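Local atomic coordinates of galactan 1,3-beta-galactosidase (Phanerochaete chrysosporium, PDB entry 7BYS), a protein that probably hydrolyses the beta-1,3-galactan main chain of arabinogalactans as an exo-acting family 43 glycoside hydrolase, and carries a carbohydrate-binding module. Residues Q2-S5 with G6-W9; L247-S251 with N252-M256. One frame throughout, in Å; residues are numbered along the deposited sequence. Where two conformers were deposited one is given.

Contact 1. Residues Q2-S5 with G6-W9; sequences QIVS and GAAW
The indole of Trp9 meets Val4 edge-on, its NE1 donating to Val4 O at 2.8 Å along a nearly straight N-H line of 174°. The acceptor lies almost exactly in the plane of the ring, whereas from the carbonyl's side the indole nitrogen stands well above the plane of the C=O and does not follow a lone pair. A second donor, Ala7 N, reaches the same oxygen at 3.2 Å from the opposite face of that plane, so that Val4 O is gripped by two N-H groups, one from the main chain and one from a side chain. The benzo part of the indole extends past the carbonyl to Ile3, whose CG2 branch approaches Trp9 CZ2 to 3.9 Å; the two side chains cross obliquely, with the methyl neither over the ring face nor at its edge. With CG1 beside the backbone N (chi1 -64°), it is CG2, anti to that nitrogen, that is turned to the benzo ring.

Val4 to Ala7 form a type II beta turn, closed by the bond from Ala7 N. Its third position is Gly6, with phi at 102°; a side chain there would run into the carbonyl oxygen of Ser5. Across the turn Val4 CG1 and Ala7 CB come to 4.2 Å, a loose apolar contact on the side where both residues touch Trp354 of strand 352-360, in the carbohydrate-binding module. This N-terminal loop thus runs between the catalytic domain and the module.

The catalytic domain supplies Trp272 of strand 269-276, which packs edge-to-face with Trp9 and touches Ile3, while its backbone N is hydrogen-bonded to Ser5 OG. Ile3 also rests on Trp290 and Val292 of strand 290-293.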
ATOM      1  N   GLN A   2     -14.956   3.261  -5.843  1.00 20.89           N
ATOM      2  CA  GLN A   2     -14.729   2.716  -4.511  1.00 20.79           C
ATOM      3  C   GLN A   2     -13.291   2.227  -4.425  1.00 15.70           C
ATOM      4  O   GLN A   2     -12.871   1.388  -5.231  1.00 16.66           O
ATOM      5  CB  GLN A   2     -15.690   1.561  -4.218  1.00 21.63           C
ATOM      6  CG  GLN A   2     -17.103   1.987  -3.848  0.63 23.04           C
ATOM      7  CD  GLN A   2     -18.058   0.811  -3.793  0.63 22.20           C
ATOM      8  OE1 GLN A   2     -17.941  -0.132  -4.574  0.63 25.15           O
ATOM      9  NE2 GLN A   2     -19.005   0.859  -2.862  0.63 27.24           N
ATOM     10  N   ILE A   3     -12.547   2.752  -3.457  1.00 13.26           N
ATOM     11  CA  ILE A   3     -11.194   2.295  -3.149  1.00 11.31           C
ATOM     12  C   ILE A   3     -11.300   1.358  -1.959  1.00  8.85           C
ATOM     13  O   ILE A   3     -11.674   1.780  -0.862  1.00 10.29           O
ATOM     14  CB  ILE A   3     -10.274   3.481  -2.826  1.00 11.79           C
ATOM     15  CG1 ILE A   3     -10.139   4.376  -4.059  1.00 16.17           C
ATOM     16  CG2 ILE A   3      -8.898   2.984  -2.350  1.00 11.15           C
ATOM     17  CD1 ILE A   3      -9.381   5.640  -3.796  1.00 15.22           C
ATOM     18  N   VAL A   4     -10.953   0.088  -2.167  1.00  9.97           N
ATOM     19  CA  VAL A   4     -11.253  -0.977  -1.215  1.00  9.70           C
ATOM     20  C   VAL A   4      -9.943  -1.698  -0.893  1.00  9.24           C
ATOM     21  O   VAL A   4      -9.512  -2.611  -1.604  1.00 10.60           O
ATOM     22  CB  VAL A   4     -12.319  -1.937  -1.745  1.00  8.85           C
ATOM     23  CG1 VAL A   4     -12.676  -2.948  -0.676  1.00 12.73           C
ATOM     24  CG2 VAL A   4     -13.551  -1.143  -2.180  1.00 12.32           C
ATOM     25  N   SER A   5      -9.280  -1.271   0.177  1.00 10.19           N
ATOM     26  CA  SER A   5      -7.944  -1.763   0.489  1.00  9.23           C
ATOM     27  C   SER A   5      -7.980  -3.243   0.850  1.00  9.55           C
ATOM     28  O   SER A   5      -8.753  -3.674   1.710  1.00 10.63           O
ATOM     29  CB  SER A   5      -7.373  -0.970   1.656  1.00  9.52           C
ATOM     30  OG  SER A   5      -7.015   0.327   1.209  1.00 10.83           O
ATOM     31  N   GLY A   6      -7.108  -4.020   0.227  1.00  9.20           N
ATOM     32  CA  GLY A   6      -7.027  -5.438   0.453  1.00 12.07           C
ATOM     33  C   GLY A   6      -7.679  -6.268  -0.628  1.00 11.09           C
ATOM     34  O   GLY A   6      -7.369  -7.457  -0.750  1.00 14.76           O
ATOM     35  N   ALA A   7      -8.561  -5.671  -1.418  1.00 11.40           N
ATOM     36  CA  ALA A   7      -9.198  -6.387  -2.507  1.00 10.47           C
ATOM     37  C   ALA A   7      -8.220  -6.562  -3.665  1.00 12.76           C
ATOM     38  O   ALA A   7      -7.208  -5.864  -3.773  1.00 12.09           O
ATOM     39  CB  ALA A   7     -10.419  -5.610  -2.993  1.00 13.00           C
ATOM     40  N   ALA A   8      -8.532  -7.510  -4.541  1.00 13.01           N
ATOM     41  CA  ALA A   8      -7.763  -7.717  -5.767  1.00 12.07           C
ATOM     42  C   ALA A   8      -8.226  -6.690  -6.792  1.00 14.55           C
ATOM     43  O   ALA A   8      -9.260  -6.866  -7.443  1.00 21.77           O
ATOM     44  CB  ALA A   8      -7.967  -9.137  -6.288  1.00 19.04           C
ATOM     45  N   TRP A   9      -7.470  -5.607  -6.931  1.00 11.42           N
ATOM     46  CA  TRP A   9      -7.856  -4.519  -7.822  1.00 12.11           C
ATOM     47  C   TRP A   9      -7.481  -4.866  -9.249  1.00 13.23           C
ATOM     48  O   TRP A   9      -6.377  -5.348  -9.516  1.00 14.00           O
ATOM     49  CB  TRP A   9      -7.102  -3.239  -7.481  1.00 14.03           C
ATOM     50  CG  TRP A   9      -7.376  -2.655  -6.155  1.00 15.97           C
ATOM     51  CD1 TRP A   9      -8.207  -3.141  -5.192  1.00 14.16           C
ATOM     52  CD2 TRP A   9      -6.807  -1.454  -5.629  1.00 11.96           C
ATOM     53  NE1 TRP A   9      -8.181  -2.323  -4.088  1.00 13.82           N
ATOM     54  CE2 TRP A   9      -7.335  -1.274  -4.336  1.00 11.19           C
ATOM     55  CE3 TRP A   9      -5.916  -0.500  -6.135  1.00 14.38           C
ATOM     56  CZ2 TRP A   9      -6.994  -0.185  -3.530  1.00 13.09           C
ATOM     57  CZ3 TRP A   9      -5.566   0.574  -5.332  1.00 11.74           C
ATOM     58  CH2 TRP A   9      -6.113   0.727  -4.042  1.00 12.70           C
TER

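Contact 2. Residues L247-S251 with N252-M256; sequences LPLGS and NAIYM
Leu249 lays its CD2 methyl against Ile254 CG1 at 3.9 Å, the two side chains crossing at a slant, while CD2 of Leu247 meets the terminal CE of Met256 at 4.0 Å. Extended beyond CG (chi2 172°, chi3 168°), the Met256 chain carries CE to Leu247. Backbone pairing sets this register: Leu247 and Ile254 exchange hydrogen bonds in both directions, as do Leu249 and Asn252, with Pro248 and Ala253 the non-hydrogen-bonded pair between them. A type II' turn from Leu249 to Asn252, with Gly250 at positive phi (61°), closes with a two-residue loop the hairpin of strands 242-249 and 252-259, the first two of a four-stranded blade in the family 43 five-bladed beta-propeller. Asn252 ND2 donates to water 1 at 2.9 Å, which itself donates to Leu249 O, and OD1 takes hydrogen bonds from water 3 (2.7 Å) and Phe277 N. With an alanine here, Phe277 N and water 3 would probably lose their acceptor and water 1 its amide donor. Val292 covers Leu249 and Ile254, Leu56 packs on Leu247 and Ile254, and Trp272 touches Met256. Asn252 is thus satisfied by water and Phe277 N while the apolar side chains turn inward.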
ATOM      1  N   LEU A 247       0.373  10.890  -1.934  1.00  8.07           N
ATOM      2  CA  LEU A 247      -0.094  11.779  -2.996  1.00  8.83           C
ATOM      3  C   LEU A 247      -0.850  12.951  -2.393  1.00  8.49           C
ATOM      4  O   LEU A 247      -1.738  12.737  -1.563  1.00 10.49           O
ATOM      5  CB  LEU A 247      -1.026  11.006  -3.925  1.00  8.77           C
ATOM      6  CG  LEU A 247      -1.420  11.786  -5.177  1.00  7.62           C
ATOM      7  CD1 LEU A 247      -0.273  11.844  -6.163  1.00 10.56           C
ATOM      8  CD2 LEU A 247      -2.649  11.148  -5.833  1.00 11.88           C
ATOM      9  N   PRO A 248      -0.567  14.198  -2.769  1.00  9.16           N
ATOM     10  CA  PRO A 248      -1.385  15.305  -2.255  1.00  9.95           C
ATOM     11  C   PRO A 248      -2.825  15.197  -2.739  1.00 10.25           C
ATOM     12  O   PRO A 248      -3.099  14.715  -3.837  1.00 12.42           O
ATOM     13  CB  PRO A 248      -0.699  16.560  -2.816  1.00 12.72           C
ATOM     14  CG  PRO A 248       0.223  16.094  -3.859  1.00 12.56           C
ATOM     15  CD  PRO A 248       0.539  14.647  -3.629  1.00 10.43           C
ATOM     16  N   LEU A 249      -3.756  15.620  -1.882  1.00 10.58           N
ATOM     17  CA  LEU A 249      -5.188  15.561  -2.208  1.00  9.85           C
ATOM     18  C   LEU A 249      -5.857  16.721  -1.465  1.00 12.60           C
ATOM     19  O   LEU A 249      -6.245  16.579  -0.307  1.00 12.61           O
ATOM     20  CB  LEU A 249      -5.806  14.225  -1.808  1.00 10.29           C
ATOM     21  CG  LEU A 249      -7.310  14.089  -2.089  1.00 12.22           C
ATOM     22  CD1 LEU A 249      -7.552  13.867  -3.559  1.00 11.78           C
ATOM     23  CD2 LEU A 249      -7.935  12.970  -1.270  1.00 13.29           C
ATOM     24  N   GLY A 250      -5.954  17.875  -2.135  1.00 13.38           N
ATOM     25  CA  GLY A 250      -6.553  19.034  -1.485  1.00 14.57           C
ATOM     26  C   GLY A 250      -5.750  19.419  -0.263  1.00 14.60           C
ATOM     27  O   GLY A 250      -4.517  19.483  -0.300  1.00 17.65           O
ATOM     28  N   SER A 251      -6.438  19.658   0.848  1.00 13.43           N
ATOM     29  CA  SER A 251      -5.748  19.966   2.092  1.00 15.57           C
ATOM     30  C   SER A 251      -5.284  18.719   2.827  1.00 17.64           C
ATOM     31  O   SER A 251      -4.774  18.826   3.946  1.00 17.95           O
ATOM     32  CB  SER A 251      -6.624  20.822   3.005  0.68 19.96           C
ATOM     33  OG  SER A 251      -7.872  20.205   3.225  0.68 21.83           O
ATOM     34  N   ASN A 252      -5.437  17.545   2.219  1.00 15.24           N
ATOM     35  CA  ASN A 252      -4.978  16.297   2.812  1.00 12.15           C
ATOM     36  C   ASN A 252      -4.071  15.551   1.835  1.00 11.66           C
ATOM     37  O   ASN A 252      -3.365  16.170   1.035  1.00 12.15           O
ATOM     38  CB  ASN A 252      -6.181  15.465   3.271  1.00 13.41           C
ATOM     39  CG  ASN A 252      -7.071  16.226   4.256  1.00 13.37           C
ATOM     40  OD1 ASN A 252      -6.681  16.479   5.394  1.00 15.08           O
ATOM     41  ND2 ASN A 252      -8.263  16.608   3.805  1.00 17.65           N
ATOM     42  N   ALA A 253      -4.070  14.227   1.904  1.00  9.40           N
ATOM     43  CA  ALA A 253      -3.233  13.415   1.038  1.00  8.78           C
ATOM     44  C   ALA A 253      -3.827  12.016   1.009  1.00  9.53           C
ATOM     45  O   ALA A 253      -4.776  11.705   1.734  1.00  9.68           O
ATOM     46  CB  ALA A 253      -1.788  13.384   1.555  1.00 10.02           C
ATOM     47  N   ILE A 254      -3.256  11.168   0.155  1.00  8.92           N
ATOM     48  CA  ILE A 254      -3.588   9.751   0.121  1.00  9.45           C
ATOM     49  C   ILE A 254      -2.339   8.973   0.500  1.00  8.31           C
ATOM     50  O   ILE A 254      -1.282   9.133  -0.129  1.00  8.88           O
ATOM     51  CB  ILE A 254      -4.073   9.311  -1.261  1.00  8.65           C
ATOM     52  CG1 ILE A 254      -5.298  10.127  -1.669  1.00  9.80           C
ATOM     53  CG2 ILE A 254      -4.374   7.808  -1.245  1.00  8.88           C
ATOM     54  CD1 ILE A 254      -5.747   9.864  -3.071  1.00 11.62           C
ATOM     55  N   TYR A 255      -2.464   8.132   1.522  1.00  6.62           N
ATOM     56  CA  TYR A 255      -1.448   7.146   1.838  1.00  8.46           C
ATOM     57  C   TYR A 255      -1.607   5.971   0.882  1.00  7.99           C
ATOM     58  O   TYR A 255      -2.670   5.334   0.846  1.00  8.56           O
ATOM     59  CB  TYR A 255      -1.642   6.667   3.274  1.00  8.44           C
ATOM     60  CG  TYR A 255      -0.821   5.448   3.598  1.00  6.63           C
ATOM     61  CD1 TYR A 255       0.508   5.578   3.964  1.00  7.56           C
ATOM     62  CD2 TYR A 255      -1.367   4.164   3.531  1.00  8.26           C
ATOM     63  CE1 TYR A 255       1.289   4.479   4.261  1.00  7.12           C
ATOM     64  CE2 TYR A 255      -0.590   3.043   3.810  1.00  8.66           C
ATOM     65  CZ  TYR A 255       0.736   3.209   4.178  1.00  6.97           C
ATOM     66  OH  TYR A 255       1.518   2.112   4.465  1.00  8.76           O
ATOM     67  N   MET A 256      -0.580   5.690   0.085  1.00  7.99           N
ATOM     68  CA  MET A 256      -0.578   4.527  -0.800  1.00  7.26           C
ATOM     69  C   MET A 256       0.500   3.590  -0.301  1.00  8.38           C
ATOM     70  O   MET A 256       1.684   3.931  -0.333  1.00  8.05           O
ATOM     71  CB  MET A 256      -0.317   4.901  -2.255  1.00  7.95           C
ATOM     72  CG  MET A 256      -1.337   5.858  -2.804  1.00  7.81           C
ATOM     73  SD  MET A 256      -0.820   6.431  -4.437  1.00 10.13           S
ATOM     74  CE  MET A 256      -2.324   7.240  -4.996  1.00 11.27           C
TER
HETATM   75  O   HOH W   1      -8.936  15.763   1.153  1.00 20.99           O
HETATM   76  O   HOH W   2      -2.213  18.679   1.793  1.00 20.55           O
HETATM   77  O   HOH W   3      -7.117  19.029   6.203  1.00 25.21           O

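How the contacts relate
Contacts 1 and 2 lie in series along the chain, their centres about 17 Å apart and their nearest atoms about 6 Å apart, without touching. Strand 269-276 connects them: Trp272 packs on Trp9 and Ile3 of contact 1 and also touches Met256 of contact 2. Strand 290-293 is shared as well, since Trp290 and Val292 touch both Ile3 and Ile254. Neither contact forms the galactose site of the catalytic domain, empty in this apo structure, but contact 2 comes nearer to it, the side chain of Met256 lying about 9 Å from that of Arg82 and about 10 Å from that of Gln242. Contact 1 lies away from the annotated sites, with Val4 and Ala7 on Trp354 of the carbohydrate-binding module.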